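Local coordinates for protein membrane thiol protease (Chlamydia trachomatis, PDB 5B5Q) that cleaves ubiquitin and NEDD8 from conjugated proteins as a secreted cysteine protease, sparing the host NF-kappa-B inhibitor alpha from degradation and so blocking NF-kappa-B activation, at residues F39-I44 against F93-P98; I19-C24 against A236-L241. All coordinates share one frame; numbering follows the deposited sequence.

Overall arrangement
Both contacts belong to the C48-family catalytic domain, the part of the membrane protein held in this chain. Contact 1 is nested within the loop closed by contact 2: helix 16-29 comes first, then the 39-44 loop, strand 89-96 and the end of helix 220-238. Their centres are about 20 Å apart, yet they touch through Phe93, whose ring packs on Ile19 and Leu23 of helix 16-29. Contact 1 covers strand 89-96, an outermost strand of the four-stranded sheet, close to the active-site residues His123 and Cys193. Contact 2 lies away from that site. Strand 89-96, through Phe93, connects the loop near the active site with helix 16-29, against which the C-terminal end of helix 220-238 packs.

Contact 1 (F39-I44 against F93-P98); sequences FPPATI and FMWYHP
The Tyr96 ring takes CG2 of Ile44 at its edge, near the ring plane: Tyr96 CD1 lies 4.2 Å from Ile44 CG2, and the two side chains run side by side. The Tyr96 side chain is also about 5 Å from that of the active-site His123. Trp95 meets the loop through its CB, 3.7 Å from CG of Pro41, while its indole leads away to an edge-to-face pairing with Trp124 and to Met110 of helix 103-116. On the same side of the strand as Tyr96, Met94 extends with CG anti to its backbone N (chi1 -164°), which lays Met94 CG against the Thr43 backbone, 3.4 Å from Thr43 C. The chain then bends at chi3, bringing SD beside Ile44, 3.6 Å from Ile44 N. The backbones form a single beta bridge, Ala42 with Met94. Trp95 N donates to Ala42 O at 2.9 Å, and the same oxygen receives a CA-H contact from Met94 CA at 3.3 Å. The return bond, Ala42 N to Phe93 O, is weak at 3.4 Å. Farther on, a water accepts from Ile44 N and donates to Trp95 O. One good bond, one weak bond and a bridging water thus satisfy these backbone groups, joining the loop to the strand at one bridge without making it a further full strand.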
loop_
_atom_site.group_PDB
_atom_site.type_symbol
_atom_site.label_atom_id
_atom_site.label_comp_id
_atom_site.label_asym_id
_atom_site.label_seq_id
_atom_site.Cartn_x
_atom_site.Cartn_y
_atom_site.Cartn_z
ATOM N N PHE B 39 4.671 6.489 7.448
ATOM C CA PHE B 39 5.915 6.590 8.192
ATOM C C PHE B 39 5.674 6.467 9.698
ATOM O O PHE B 39 4.795 7.138 10.239
ATOM C CB PHE B 39 6.651 7.905 7.923
ATOM C CG PHE B 39 8.050 7.898 8.464
ATOM C CD1 PHE B 39 9.087 7.386 7.708
ATOM C CD2 PHE B 39 8.322 8.338 9.750
ATOM C CE1 PHE B 39 10.367 7.341 8.201
ATOM C CE2 PHE B 39 9.607 8.293 10.246
ATOM C CZ PHE B 39 10.633 7.795 9.467
ATOM N N PRO B 40 6.446 5.608 10.388
ATOM C CA PRO B 40 7.424 4.664 9.825
ATOM C C PRO B 40 6.744 3.672 8.904
ATOM O O PRO B 40 5.630 3.244 9.201
ATOM C CB PRO B 40 8.000 3.968 11.061
ATOM C CG PRO B 40 7.799 4.951 12.169
ATOM C CD PRO B 40 6.488 5.611 11.858
ATOM N N PRO B 41 7.378 3.344 7.771
ATOM C CA PRO B 41 6.710 2.448 6.829
ATOM C C PRO B 41 6.736 1.001 7.275
ATOM O O PRO B 41 7.537 0.631 8.130
ATOM C CB PRO B 41 7.527 2.621 5.552
ATOM C CG PRO B 41 8.887 2.877 6.037
ATOM C CD PRO B 41 8.722 3.720 7.294
ATOM N N ALA B 42 5.852 0.193 6.706
ATOM C CA ALA B 42 6.033 -1.240 6.762
ATOM C C ALA B 42 7.310 -1.566 6.004
ATOM O O ALA B 42 7.712 -0.824 5.089
ATOM C CB ALA B 42 4.841 -1.972 6.157
ATOM N N THR B 43 7.947 -2.666 6.393
ATOM C CA THR B 43 9.138 -3.159 5.705
ATOM C C THR B 43 9.009 -4.663 5.497
ATOM O O THR B 43 8.084 -5.290 6.008
ATOM C CB THR B 43 10.429 -2.875 6.493
ATOM O OG1 THR B 43 10.471 -3.696 7.669
ATOM C CG2 THR B 43 10.522 -1.392 6.896
ATOM N N ILE B 44 9.953 -5.240 4.762
ATOM C CA ILE B 44 9.953 -6.672 4.526
ATOM C C ILE B 44 10.183 -7.405 5.844
ATOM O O ILE B 44 9.891 -8.589 5.962
ATOM C CB ILE B 44 11.038 -7.071 3.470
ATOM C CG1 ILE B 44 10.882 -8.527 3.032
ATOM C CG2 ILE B 44 12.446 -6.819 3.997
ATOM C CD1 ILE B 44 9.551 -8.827 2.326
ATOM N N PHE B 93 1.756 0.005 2.737
ATOM C CA PHE B 93 2.883 0.395 1.894
ATOM C C PHE B 93 4.208 -0.029 2.510
ATOM O O PHE B 93 4.554 0.393 3.614
ATOM C CB PHE B 93 2.842 1.901 1.653
ATOM C CG PHE B 93 1.923 2.298 0.537
ATOM C CD1 PHE B 93 0.549 2.384 0.746
ATOM C CD2 PHE B 93 2.424 2.567 -0.727
ATOM C CE1 PHE B 93 -0.302 2.742 -0.281
ATOM C CE2 PHE B 93 1.573 2.929 -1.760
ATOM C CZ PHE B 93 0.207 3.011 -1.531
ATOM N N MET B 94 4.935 -0.879 1.781
ATOM C CA MET B 94 6.188 -1.459 2.246
ATOM C C MET B 94 7.354 -0.745 1.564
ATOM O O MET B 94 7.445 -0.753 0.339
ATOM C CB MET B 94 6.228 -2.958 1.941
ATOM C CG MET B 94 7.289 -3.730 2.695
ATOM S SD MET B 94 7.487 -5.437 2.108
ATOM C CE MET B 94 5.787 -5.972 1.916
ATOM N N TRP B 95 8.210 -0.099 2.352
ATOM C CA TRP B 95 9.422 0.536 1.835
ATOM C C TRP B 95 10.555 -0.479 1.867
ATOM O O TRP B 95 10.787 -1.126 2.888
ATOM C CB TRP B 95 9.772 1.785 2.655
ATOM C CG TRP B 95 10.810 2.705 2.018
ATOM C CD1 TRP B 95 10.562 3.808 1.244
ATOM C CD2 TRP B 95 12.238 2.604 2.119
ATOM N NE1 TRP B 95 11.741 4.393 0.856
ATOM C CE2 TRP B 95 12.786 3.673 1.374
ATOM C CE3 TRP B 95 13.105 1.717 2.759
ATOM C CZ2 TRP B 95 14.163 3.879 1.263
ATOM C CZ3 TRP B 95 14.470 1.922 2.642
ATOM C CH2 TRP B 95 14.986 2.996 1.904
ATOM N N TYR B 96 11.256 -0.613 0.746
ATOM C CA TYR B 96 12.247 -1.667 0.581
ATOM C C TYR B 96 13.503 -1.130 -0.078
ATOM O O TYR B 96 13.454 -0.257 -0.944
ATOM C CB TYR B 96 11.666 -2.825 -0.253
ATOM C CG TYR B 96 12.681 -3.894 -0.584
ATOM C CD1 TYR B 96 13.024 -4.868 0.346
ATOM C CD2 TYR B 96 13.321 -3.912 -1.819
ATOM C CE1 TYR B 96 13.961 -5.831 0.057
ATOM C CE2 TYR B 96 14.266 -4.877 -2.118
ATOM C CZ TYR B 96 14.580 -5.830 -1.177
ATOM O OH TYR B 96 15.516 -6.783 -1.470
ATOM N N HIS B 97 14.636 -1.664 0.348
ATOM C CA HIS B 97 15.905 -1.381 -0.288
ATOM C C HIS B 97 16.709 -2.662 -0.189
ATOM O O HIS B 97 16.693 -3.300 0.857
ATOM C CB HIS B 97 16.601 -0.202 0.402
ATOM C CG HIS B 97 17.768 0.347 -0.353
ATOM N ND1 HIS B 97 18.898 -0.395 -0.616
ATOM C CD2 HIS B 97 17.998 1.580 -0.870
ATOM C CE1 HIS B 97 19.767 0.348 -1.281
ATOM N NE2 HIS B 97 19.244 1.552 -1.444
ATOM N N PRO B 98 17.378 -3.074 -1.281
ATOM C CA PRO B 98 18.108 -4.352 -1.250
ATOM C C PRO B 98 19.289 -4.399 -0.285
ATOM O O PRO B 98 19.572 -5.471 0.248
ATOM C CB PRO B 98 18.602 -4.515 -2.697
ATOM C CG PRO B 98 18.537 -3.173 -3.302
ATOM C CD PRO B 98 17.400 -2.462 -2.620
HETATM O O HOH W 1 11.820 -3.533 3.520
#

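Contact 2 (I19-C24 against A236-L241); sequences IFKCLC and AAVQDL
Val238 and Leu241 press against one side of helix 16-29, where the C-terminal part of helix 220-238 passes into a type I beta turn running from Val238 to Leu241. CB of Val238 stands 3.9 Å from CB of Lys21, and its CG1, beside the backbone N (chi1 -56°) and so anti to the carbonyl carbon, reaches the helix backbone, 3.6 Å from Lys21 O. Leu241 brings CD1 to the same carbonyl oxygen at 3.4 Å and to CB of Cys24 at 4.1 Å, so two apolar branches border one backbone oxygen. The turn is closed by Leu241 N bonding to Val238 O at 3.0 Å, and both side chains point toward the helix. Tyr25, on the same helix, touches both of them and extends the apolar patch. The Cys22 side chain points away from Val238 and packs on Trp14 and on Cys198 of helix 193-206. Lys21 meets Val238 through CB, and its chain then runs on to a salt bridge with Glu243, just beyond the turn. A water is a second partner of the amino group: it accepts from Lys21 NZ at 3.1 Å and donates to Val238 O at 2.6 Å, with a weak bond to Leu241 O.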
loop_
_atom_site.group_PDB
_atom_site.type_symbol
_atom_site.label_atom_id
_atom_site.label_comp_id
_atom_site.label_asym_id
_atom_site.label_seq_id
_atom_site.Cartn_x
_atom_site.Cartn_y
_atom_site.Cartn_z
ATOM N N ILE B 19 2.025 9.921 -0.498
ATOM C CA ILE B 19 1.223 8.691 -0.540
ATOM C C ILE B 19 0.129 8.735 0.542
ATOM O O ILE B 19 -1.022 8.414 0.270
ATOM C CB ILE B 19 2.086 7.432 -0.373
ATOM C CG1 ILE B 19 3.048 7.309 -1.565
ATOM C CG2 ILE B 19 1.193 6.188 -0.272
ATOM C CD1 ILE B 19 4.111 6.239 -1.417
ATOM N N PHE B 20 0.477 9.161 1.753
ATOM C CA PHE B 20 -0.509 9.283 2.824
ATOM C C PHE B 20 -1.647 10.238 2.440
ATOM O O PHE B 20 -2.821 9.947 2.692
ATOM C CB PHE B 20 0.169 9.743 4.121
ATOM C CG PHE B 20 -0.793 10.043 5.231
ATOM C CD1 PHE B 20 -1.523 9.030 5.831
ATOM C CD2 PHE B 20 -0.971 11.341 5.673
ATOM C CE1 PHE B 20 -2.425 9.318 6.856
ATOM C CE2 PHE B 20 -1.860 11.629 6.705
ATOM C CZ PHE B 20 -2.582 10.617 7.294
ATOM N N LYS B 21 -1.308 11.359 1.811
ATOM C CA LYS B 21 -2.325 12.312 1.366
ATOM C C LYS B 21 -3.270 11.644 0.376
ATOM O O LYS B 21 -4.485 11.821 0.448
ATOM C CB LYS B 21 -1.692 13.542 0.724
ATOM C CG LYS B 21 -1.028 14.500 1.712
ATOM C CD LYS B 21 -0.324 15.642 0.988
ATOM C CE LYS B 21 0.470 16.546 1.936
ATOM N NZ LYS B 21 -0.384 17.174 2.983
ATOM N N CYS B 22 -2.699 10.884 -0.552
ATOM C CA CYS B 22 -3.485 10.173 -1.546
ATOM C C CYS B 22 -4.432 9.181 -0.879
ATOM O O CYS B 22 -5.593 9.070 -1.273
ATOM C CB CYS B 22 -2.566 9.459 -2.539
ATOM S SG CYS B 22 -3.423 8.910 -4.006
ATOM N N LEU B 23 -3.952 8.466 0.137
ATOM C CA LEU B 23 -4.810 7.534 0.878
ATOM C C LEU B 23 -5.951 8.248 1.602
ATOM O O LEU B 23 -7.086 7.747 1.647
ATOM C CB LEU B 23 -3.995 6.734 1.895
ATOM C CG LEU B 23 -2.922 5.787 1.354
ATOM C CD1 LEU B 23 -2.222 5.035 2.492
ATOM C CD2 LEU B 23 -3.524 4.812 0.354
ATOM N N CYS B 24 -5.655 9.404 2.184
ATOM C CA CYS B 24 -6.686 10.204 2.838
ATOM C C CYS B 24 -7.767 10.592 1.843
ATOM O O CYS B 24 -8.957 10.530 2.154
ATOM C CB CYS B 24 -6.077 11.455 3.477
ATOM S SG CYS B 24 -5.145 11.105 4.966
ATOM N N ALA B 236 -3.509 17.553 -7.337
ATOM C CA ALA B 236 -4.506 18.621 -7.267
ATOM C C ALA B 236 -5.608 18.289 -6.257
ATOM O O ALA B 236 -6.060 19.159 -5.511
ATOM C CB ALA B 236 -5.105 18.873 -8.642
ATOM N N ALA B 237 -6.026 17.027 -6.228
ATOM C CA ALA B 237 -7.097 16.593 -5.336
ATOM C C ALA B 237 -6.732 16.712 -3.852
ATOM O O ALA B 237 -7.605 16.970 -3.024
ATOM C CB ALA B 237 -7.487 15.160 -5.659
ATOM N N VAL B 238 -5.456 16.528 -3.514
ATOM C CA VAL B 238 -5.047 16.509 -2.106
ATOM C C VAL B 238 -4.596 17.887 -1.616
ATOM O O VAL B 238 -4.324 18.070 -0.428
ATOM C CB VAL B 238 -3.912 15.487 -1.861
ATOM C CG1 VAL B 238 -4.350 14.100 -2.334
ATOM C CG2 VAL B 238 -2.624 15.912 -2.553
ATOM N N GLN B 239 -4.543 18.847 -2.534
ATOM C CA GLN B 239 -3.973 20.166 -2.280
ATOM C C GLN B 239 -4.567 20.853 -1.053
ATOM O O GLN B 239 -3.855 21.505 -0.285
ATOM C CB GLN B 239 -4.182 21.039 -3.517
ATOM C CG GLN B 239 -3.278 22.243 -3.621
ATOM C CD GLN B 239 -3.384 22.905 -4.983
ATOM O OE1 GLN B 239 -4.301 22.612 -5.754
ATOM N NE2 GLN B 239 -2.443 23.792 -5.289
ATOM N N ASP B 240 -5.875 20.702 -0.871
ATOM C CA ASP B 240 -6.579 21.405 0.202
ATOM C C ASP B 240 -6.978 20.470 1.342
ATOM O O ASP B 240 -7.704 20.875 2.245
ATOM C CB ASP B 240 -7.820 22.114 -0.349
ATOM C CG ASP B 240 -7.477 23.303 -1.227
ATOM O OD1 ASP B 240 -6.428 23.945 -0.996
ATOM O OD2 ASP B 240 -8.266 23.608 -2.146
ATOM N N LEU B 241 -6.518 19.223 1.298
ATOM C CA LEU B 241 -6.727 18.317 2.424
ATOM C C LEU B 241 -6.060 18.892 3.663
ATOM O O LEU B 241 -4.971 19.470 3.565
ATOM C CB LEU B 241 -6.163 16.922 2.140
ATOM C CG LEU B 241 -6.932 16.016 1.181
ATOM C CD1 LEU B 241 -6.194 14.696 1.031
ATOM C CD2 LEU B 241 -8.361 15.796 1.665
HETATM O O HOH W 2 -2.591 18.625 1.410
#